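PDB 5DYN: putative peptidase from Bacteroides fragilis, which probably acts as a clostripain-family (C11) cysteine protease, linked to the activation of the secreted Bacteroides fragilis toxin. Local coordinates for residues Ala83-Gly97 with Tyr187-Met201. Residues are numbered along the deposited sequence; the frame is centred on the assembly and turned at random.
Sequences ASCYYDYYQSRYDDG and YWKSTPRNYSAYAGM. Unlike the reference sequence in segment 83-97: Asp95 (reference Asn). With NA (sodium ion), chain F.
Tyr187, Tyr87 and Tyr94 each take a CB over a ring face, from Ala83, Lys189 and Thr191 respectively, where helix 83-92 and the loop after it meet strand 187-190 and the chain that follows it. Ala83 CB sits over one face of the Tyr187 ring, 3.9 Å from its centroid, and the hydroxyl of that ring ends against the helix, with Tyr187 OH 3.4 Å from Tyr87 CB. Tyr87 has CG anti to its backbone N (chi1 174°), which turns the ring out across the strand. Lys189 CB stands almost on the ring normal, 3.7 Å from the Tyr87 centroid, while its bent chain brings CE back over the rim; Gln91 CB covers the opposite face, so the ring is held between strand and helix. Thr191 N meets the Tyr87 edge in plane. In the loop just after the helix, Tyr94 offers a face to Thr191 CB, has Asp96 N over the centre of the other, and touches Pro192 CD at CE2. Met201 SD packs on Gly97 CA at 3.6 Å.

The strongest polar contact lies in the loop. Asp96 forms a salt bridge with Arg193: NE lies 2.6 Å from OD1, on its syn lone pair and in the guanidinium plane, and NH2 adds a weak bond to the same oxygen. The Asp96 carboxylate and Arg193 guanidinium planes are 50° apart, and Met201 CB covers one guanidinium face. Arg193 N gives a weak bond to Tyr94 OH (3.2 Å); on the helix side, Tyr87 OH gives another to Ser190 O.

Tyr90 O binds a sodium ion together with Trp105 O. Strand 187-190 pairs with strand 110-115, and Ala83 also rests on Val111 and Val113. Helix 83-92 and strand 187-190 run parallel to within 10°, a helix packed on one face of the mixed sheet, consistent with the caspase-like alpha/beta/alpha sandwich of clan CD peptidases.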
loop_
_atom_site.group_PDB
_atom_site.type_symbol
_atom_site.label_atom_id
_atom_site.label_comp_id
_atom_site.label_asym_id
_atom_site.label_seq_id
_atom_site.Cartn_x
_atom_site.Cartn_y
_atom_site.Cartn_z
ATOM N N ALA B 83 -3.349 4.819 10.129
ATOM C CA ALA B 83 -3.232 5.919 9.180
ATOM C C ALA B 83 -3.033 7.261 9.877
ATOM O O ALA B 83 -2.140 8.028 9.513
ATOM C CB ALA B 83 -4.453 5.974 8.287
ATOM N N SER B 84 -3.869 7.541 10.873
ATOM C CA SER B 84 -3.797 8.814 11.589
ATOM C C SER B 84 -2.466 8.964 12.324
ATOM O O SER B 84 -1.898 10.054 12.358
ATOM C CB SER B 84 -4.963 8.949 12.571
ATOM O OG SER B 84 -4.979 7.879 13.500
ATOM N N CYS B 85 -1.970 7.872 12.901
ATOM C CA CYS B 85 -0.656 7.879 13.547
ATOM C C CYS B 85 0.440 8.222 12.550
ATOM O O CYS B 85 1.271 9.093 12.802
ATOM C CB CYS B 85 -0.354 6.526 14.196
ATOM S SG CYS B 85 -1.189 6.242 15.764
ATOM N N TYR B 86 0.430 7.517 11.424
ATOM C CA TYR B 86 1.378 7.743 10.344
ATOM C C TYR B 86 1.358 9.211 9.933
ATOM O O TYR B 86 2.407 9.856 9.834
ATOM C CB TYR B 86 1.039 6.866 9.138
ATOM C CG TYR B 86 2.184 6.603 8.181
ATOM C CD1 TYR B 86 2.489 5.308 7.765
ATOM C CD2 TYR B 86 2.973 7.641 7.707
ATOM C CE1 TYR B 86 3.525 5.065 6.891
ATOM C CE2 TYR B 86 4.018 7.407 6.836
ATOM C CZ TYR B 86 4.290 6.119 6.432
ATOM O OH TYR B 86 5.330 5.888 5.567
ATOM N N TYR B 87 0.155 9.738 9.707
ATOM C CA TYR B 87 0.004 11.108 9.228
ATOM C C TYR B 87 0.407 12.150 10.269
ATOM O O TYR B 87 1.156 13.076 9.958
ATOM C CB TYR B 87 -1.435 11.370 8.786
ATOM C CG TYR B 87 -1.659 12.819 8.412
ATOM C CD1 TYR B 87 -1.202 13.316 7.201
ATOM C CD2 TYR B 87 -2.302 13.697 9.280
ATOM C CE1 TYR B 87 -1.387 14.638 6.854
ATOM C CE2 TYR B 87 -2.493 15.023 8.940
ATOM C CZ TYR B 87 -2.032 15.487 7.724
ATOM O OH TYR B 87 -2.214 16.804 7.368
ATOM N N ASP B 88 -0.105 12.006 11.489
ATOM C CA ASP B 88 0.126 12.990 12.548
ATOM C C ASP B 88 1.609 13.203 12.820
ATOM O O ASP B 88 2.040 14.319 13.111
ATOM C CB ASP B 88 -0.582 12.573 13.841
ATOM C CG ASP B 88 -2.085 12.772 13.774
ATOM O OD1 ASP B 88 -2.540 13.614 12.971
ATOM O OD2 ASP B 88 -2.813 12.088 14.527
ATOM N N TYR B 89 2.383 12.128 12.716
ATOM C CA TYR B 89 3.820 12.187 12.957
ATOM C C TYR B 89 4.519 13.109 11.971
ATOM O O TYR B 89 5.309 13.972 12.360
ATOM C CB TYR B 89 4.430 10.789 12.875
ATOM C CG TYR B 89 5.891 10.733 13.258
ATOM C CD1 TYR B 89 6.271 10.522 14.576
ATOM C CD2 TYR B 89 6.890 10.884 12.302
ATOM C CE1 TYR B 89 7.605 10.465 14.936
ATOM C CE2 TYR B 89 8.228 10.832 12.653
ATOM C CZ TYR B 89 8.579 10.621 13.972
ATOM O OH TYR B 89 9.906 10.563 14.333
ATOM N N TYR B 90 4.226 12.921 10.690
ATOM C CA TYR B 90 4.906 13.675 9.646
ATOM C C TYR B 90 4.335 15.076 9.483
ATOM O O TYR B 90 5.023 15.971 8.994
ATOM C CB TYR B 90 4.839 12.929 8.313
ATOM C CG TYR B 90 5.788 11.757 8.215
ATOM C CD1 TYR B 90 7.068 11.920 7.703
ATOM C CD2 TYR B 90 5.401 10.486 8.621
ATOM C CE1 TYR B 90 7.939 10.852 7.605
ATOM C CE2 TYR B 90 6.265 9.411 8.525
ATOM C CZ TYR B 90 7.533 9.599 8.016
ATOM O OH TYR B 90 8.399 8.535 7.921
ATOM N N GLN B 91 3.084 15.273 9.888
ATOM C CA GLN B 91 2.487 16.599 9.777
ATOM C C GLN B 91 3.010 17.500 10.898
ATOM O O GLN B 91 3.104 18.715 10.733
ATOM C CB GLN B 91 0.953 16.518 9.795
ATOM C CG GLN B 91 0.318 16.279 11.154
ATOM C CD GLN B 91 0.076 17.563 11.931
ATOM O OE1 GLN B 91 0.166 18.663 11.381
ATOM N NE2 GLN B 91 -0.226 17.427 13.219
ATOM N N SER B 92 3.363 16.894 12.028
ATOM C CA SER B 92 3.898 17.637 13.163
ATOM C C SER B 92 5.280 18.186 12.845
ATOM O O SER B 92 5.672 19.244 13.338
ATOM C CB SER B 92 3.963 16.748 14.407
ATOM O OG SER B 92 2.664 16.382 14.836
ATOM N N ARG B 93 6.016 17.457 12.014
ATOM C CA ARG B 93 7.376 17.839 11.662
ATOM C C ARG B 93 7.443 18.450 10.264
ATOM O O ARG B 93 8.526 18.706 9.739
ATOM C CB ARG B 93 8.299 16.625 11.766
ATOM C CG ARG B 93 8.390 16.070 13.179
ATOM C CD ARG B 93 8.945 14.659 13.215
ATOM N NE ARG B 93 9.117 14.195 14.589
ATOM C CZ ARG B 93 8.125 13.757 15.359
ATOM N NH1 ARG B 93 6.886 13.717 14.889
ATOM N NH2 ARG B 93 8.371 13.357 16.600
ATOM N N TYR B 94 6.277 18.694 9.674
ATOM C CA TYR B 94 6.194 19.248 8.330
ATOM C C TYR B 94 6.661 20.697 8.286
ATOM O O TYR B 94 6.157 21.543 9.020
ATOM C CB TYR B 94 4.763 19.146 7.801
ATOM C CG TYR B 94 4.568 19.752 6.429
ATOM C CD1 TYR B 94 4.977 19.077 5.285
ATOM C CD2 TYR B 94 3.970 20.995 6.275
ATOM C CE1 TYR B 94 4.798 19.627 4.028
ATOM C CE2 TYR B 94 3.787 21.552 5.023
ATOM C CZ TYR B 94 4.204 20.864 3.903
ATOM O OH TYR B 94 4.026 21.416 2.657
ATOM N N ASP B 95 7.627 20.976 7.420
ATOM C CA ASP B 95 8.119 22.335 7.238
ATOM C C ASP B 95 8.356 22.601 5.754
ATOM O O ASP B 95 9.334 23.248 5.373
ATOM C CB ASP B 95 9.402 22.558 8.044
ATOM C CG ASP B 95 9.719 24.033 8.248
ATOM O OD1 ASP B 95 8.781 24.857 8.212
ATOM O OD2 ASP B 95 10.905 24.366 8.447
ATOM N N ASP B 96 7.444 22.088 4.930
ATOM C CA ASP B 96 7.503 22.223 3.476
ATOM C C ASP B 96 8.856 21.779 2.910
ATOM O O ASP B 96 9.394 22.396 1.992
ATOM C CB ASP B 96 7.198 23.667 3.060
ATOM C CG ASP B 96 6.847 23.789 1.583
ATOM O OD1 ASP B 96 6.276 22.830 1.020
ATOM O OD2 ASP B 96 7.145 24.845 0.984
ATOM N N GLY B 97 9.403 20.707 3.476
ATOM C CA GLY B 97 10.617 20.104 2.957
ATOM C C GLY B 97 11.911 20.845 3.245
ATOM O O GLY B 97 12.961 20.492 2.707
ATOM N N TYR B 187 -10.445 7.155 4.860
ATOM C CA TYR B 187 -9.442 8.066 5.399
ATOM C C TYR B 187 -8.562 8.603 4.283
ATOM O O TYR B 187 -8.118 7.853 3.415
ATOM C CB TYR B 187 -8.580 7.368 6.457
ATOM C CG TYR B 187 -7.562 8.273 7.126
ATOM C CD1 TYR B 187 -6.326 8.526 6.535
ATOM C CD2 TYR B 187 -7.832 8.869 8.352
ATOM C CE1 TYR B 187 -5.396 9.352 7.141
ATOM C CE2 TYR B 187 -6.905 9.695 8.970
ATOM C CZ TYR B 187 -5.688 9.932 8.359
ATOM O OH TYR B 187 -4.761 10.751 8.962
ATOM N N TRP B 188 -8.308 9.906 4.315
ATOM C CA TRP B 188 -7.382 10.533 3.382
ATOM C C TRP B 188 -6.904 11.865 3.934
ATOM O O TRP B 188 -7.657 12.838 3.989
ATOM C CB TRP B 188 -8.029 10.722 2.009
ATOM C CG TRP B 188 -7.208 11.535 1.047
ATOM C CD1 TRP B 188 -7.595 12.673 0.400
ATOM C CD2 TRP B 188 -5.860 11.275 0.625
ATOM N NE1 TRP B 188 -6.578 13.135 -0.400
ATOM C CE2 TRP B 188 -5.503 12.295 -0.280
ATOM C CE3 TRP B 188 -4.924 10.278 0.923
ATOM C CZ2 TRP B 188 -4.250 12.348 -0.889
ATOM C CZ3 TRP B 188 -3.681 10.333 0.316
ATOM C CH2 TRP B 188 -3.358 11.359 -0.582
ATOM N N LYS B 189 -5.648 11.892 4.360
ATOM C CA LYS B 189 -5.039 13.106 4.880
ATOM C C LYS B 189 -3.682 13.319 4.232
ATOM O O LYS B 189 -2.941 12.364 3.984
ATOM C CB LYS B 189 -4.901 13.038 6.402
ATOM C CG LYS B 189 -6.221 13.073 7.146
ATOM C CD LYS B 189 -6.799 14.474 7.163
ATOM C CE LYS B 189 -5.925 15.413 7.979
ATOM N NZ LYS B 189 -6.533 16.765 8.117
ATOM N N SER B 190 -3.366 14.576 3.951
ATOM C CA SER B 190 -2.091 14.914 3.343
ATOM C C SER B 190 -1.625 16.296 3.756
ATOM O O SER B 190 -2.428 17.213 3.914
ATOM C CB SER B 190 -2.183 14.845 1.819
ATOM O OG SER B 190 -0.945 15.205 1.226
ATOM N N THR B 191 -0.319 16.435 3.933
ATOM C CA THR B 191 0.288 17.744 4.071
ATOM C C THR B 191 0.076 18.498 2.760
ATOM O O THR B 191 -0.160 17.873 1.725
ATOM C CB THR B 191 1.788 17.634 4.409
ATOM O OG1 THR B 191 2.439 16.791 3.451
ATOM C CG2 THR B 191 1.970 17.045 5.799
ATOM N N PRO B 192 0.129 19.844 2.799
ATOM C CA PRO B 192 -0.030 20.631 1.569
ATOM C C PRO B 192 0.856 20.129 0.430
ATOM O O PRO B 192 0.443 20.138 -0.729
ATOM C CB PRO B 192 0.380 22.039 2.004
ATOM C CG PRO B 192 0.016 22.090 3.448
ATOM C CD PRO B 192 0.256 20.705 3.990
ATOM N N ARG B 193 2.062 19.685 0.767
ATOM C CA ARG B 193 2.957 19.103 -0.222
ATOM C C ARG B 193 3.594 17.817 0.307
ATOM O O ARG B 193 3.625 17.576 1.514
ATOM C CB ARG B 193 4.035 20.111 -0.630
ATOM C CG ARG B 193 3.474 21.379 -1.271
ATOM C CD ARG B 193 4.471 22.046 -2.209
ATOM N NE ARG B 193 5.691 22.449 -1.520
ATOM C CZ ARG B 193 6.807 22.817 -2.141
ATOM N NH1 ARG B 193 6.858 22.830 -3.466
ATOM N NH2 ARG B 193 7.873 23.168 -1.436
ATOM N N ASN B 194 4.071 16.985 -0.615
ATOM C CA ASN B 194 4.824 15.780 -0.282
ATOM C C ASN B 194 6.210 15.846 -0.907
ATOM O O ASN B 194 6.479 16.707 -1.748
ATOM C CB ASN B 194 4.102 14.517 -0.768
ATOM C CG ASN B 194 2.892 14.157 0.077
ATOM O OD1 ASN B 194 2.403 14.962 0.869
ATOM N ND2 ASN B 194 2.400 12.938 -0.096
ATOM N N TYR B 195 7.087 14.932 -0.512
ATOM C CA TYR B 195 8.413 14.878 -1.108
ATOM C C TYR B 195 8.536 13.751 -2.127
ATOM O O TYR B 195 8.162 12.610 -1.862
ATOM C CB TYR B 195 9.488 14.713 -0.035
ATOM C CG TYR B 195 10.863 14.461 -0.609
ATOM C CD1 TYR B 195 11.628 15.505 -1.114
ATOM C CD2 TYR B 195 11.396 13.176 -0.656
ATOM C CE1 TYR B 195 12.885 15.280 -1.643
ATOM C CE2 TYR B 195 12.652 12.943 -1.182
ATOM C CZ TYR B 195 13.392 13.999 -1.674
ATOM O OH TYR B 195 14.644 13.774 -2.200
ATOM N N SER B 196 9.071 14.090 -3.294
ATOM C CA SER B 196 9.397 13.098 -4.308
ATOM C C SER B 196 10.913 12.962 -4.423
ATOM O O SER B 196 11.622 13.958 -4.564
ATOM C CB SER B 196 8.790 13.487 -5.658
ATOM O OG SER B 196 9.216 12.604 -6.680
ATOM N N ALA B 197 11.410 11.729 -4.363
ATOM C CA ALA B 197 12.842 11.480 -4.504
ATOM C C ALA B 197 13.293 11.686 -5.950
ATOM O O ALA B 197 14.484 11.615 -6.262
ATOM C CB ALA B 197 13.187 10.079 -4.033
ATOM N N TYR B 198 12.333 11.957 -6.827
ATOM C CA TYR B 198 12.616 12.153 -8.240
ATOM C C TYR B 198 12.451 13.613 -8.658
ATOM O O TYR B 198 13.215 14.117 -9.482
ATOM C CB TYR B 198 11.710 11.251 -9.082
ATOM C CG TYR B 198 11.804 9.793 -8.693
ATOM C CD1 TYR B 198 12.761 8.964 -9.263
ATOM C CD2 TYR B 198 10.942 9.249 -7.746
ATOM C CE1 TYR B 198 12.857 7.632 -8.906
ATOM C CE2 TYR B 198 11.030 7.917 -7.382
ATOM C CZ TYR B 198 11.991 7.114 -7.967
ATOM O OH TYR B 198 12.084 5.787 -7.614
ATOM N N ALA B 199 11.463 14.292 -8.078
ATOM C CA ALA B 199 11.135 15.657 -8.486
ATOM C C ALA B 199 11.255 16.679 -7.351
ATOM O O ALA B 199 11.285 17.885 -7.594
ATOM C CB ALA B 199 9.734 15.695 -9.071
ATOM N N GLY B 200 11.321 16.201 -6.114
ATOM C CA GLY B 200 11.401 17.088 -4.968
ATOM C C GLY B 200 10.046 17.315 -4.329
ATOM O O GLY B 200 9.124 16.513 -4.504
ATOM N N MET B 201 9.923 18.402 -3.576
ATOM C CA MET B 201 8.639 18.768 -2.998
ATOM C C MET B 201 7.652 19.063 -4.114
ATOM O O MET B 201 7.960 19.807 -5.044
ATOM C CB MET B 201 8.776 19.976 -2.070
ATOM C CG MET B 201 9.639 19.729 -0.847
ATOM S SD MET B 201 9.030 18.373 0.174
ATOM C CE MET B 201 7.377 18.939 0.567
HETATM NA NA NA F . 7.614 16.174 7.583
#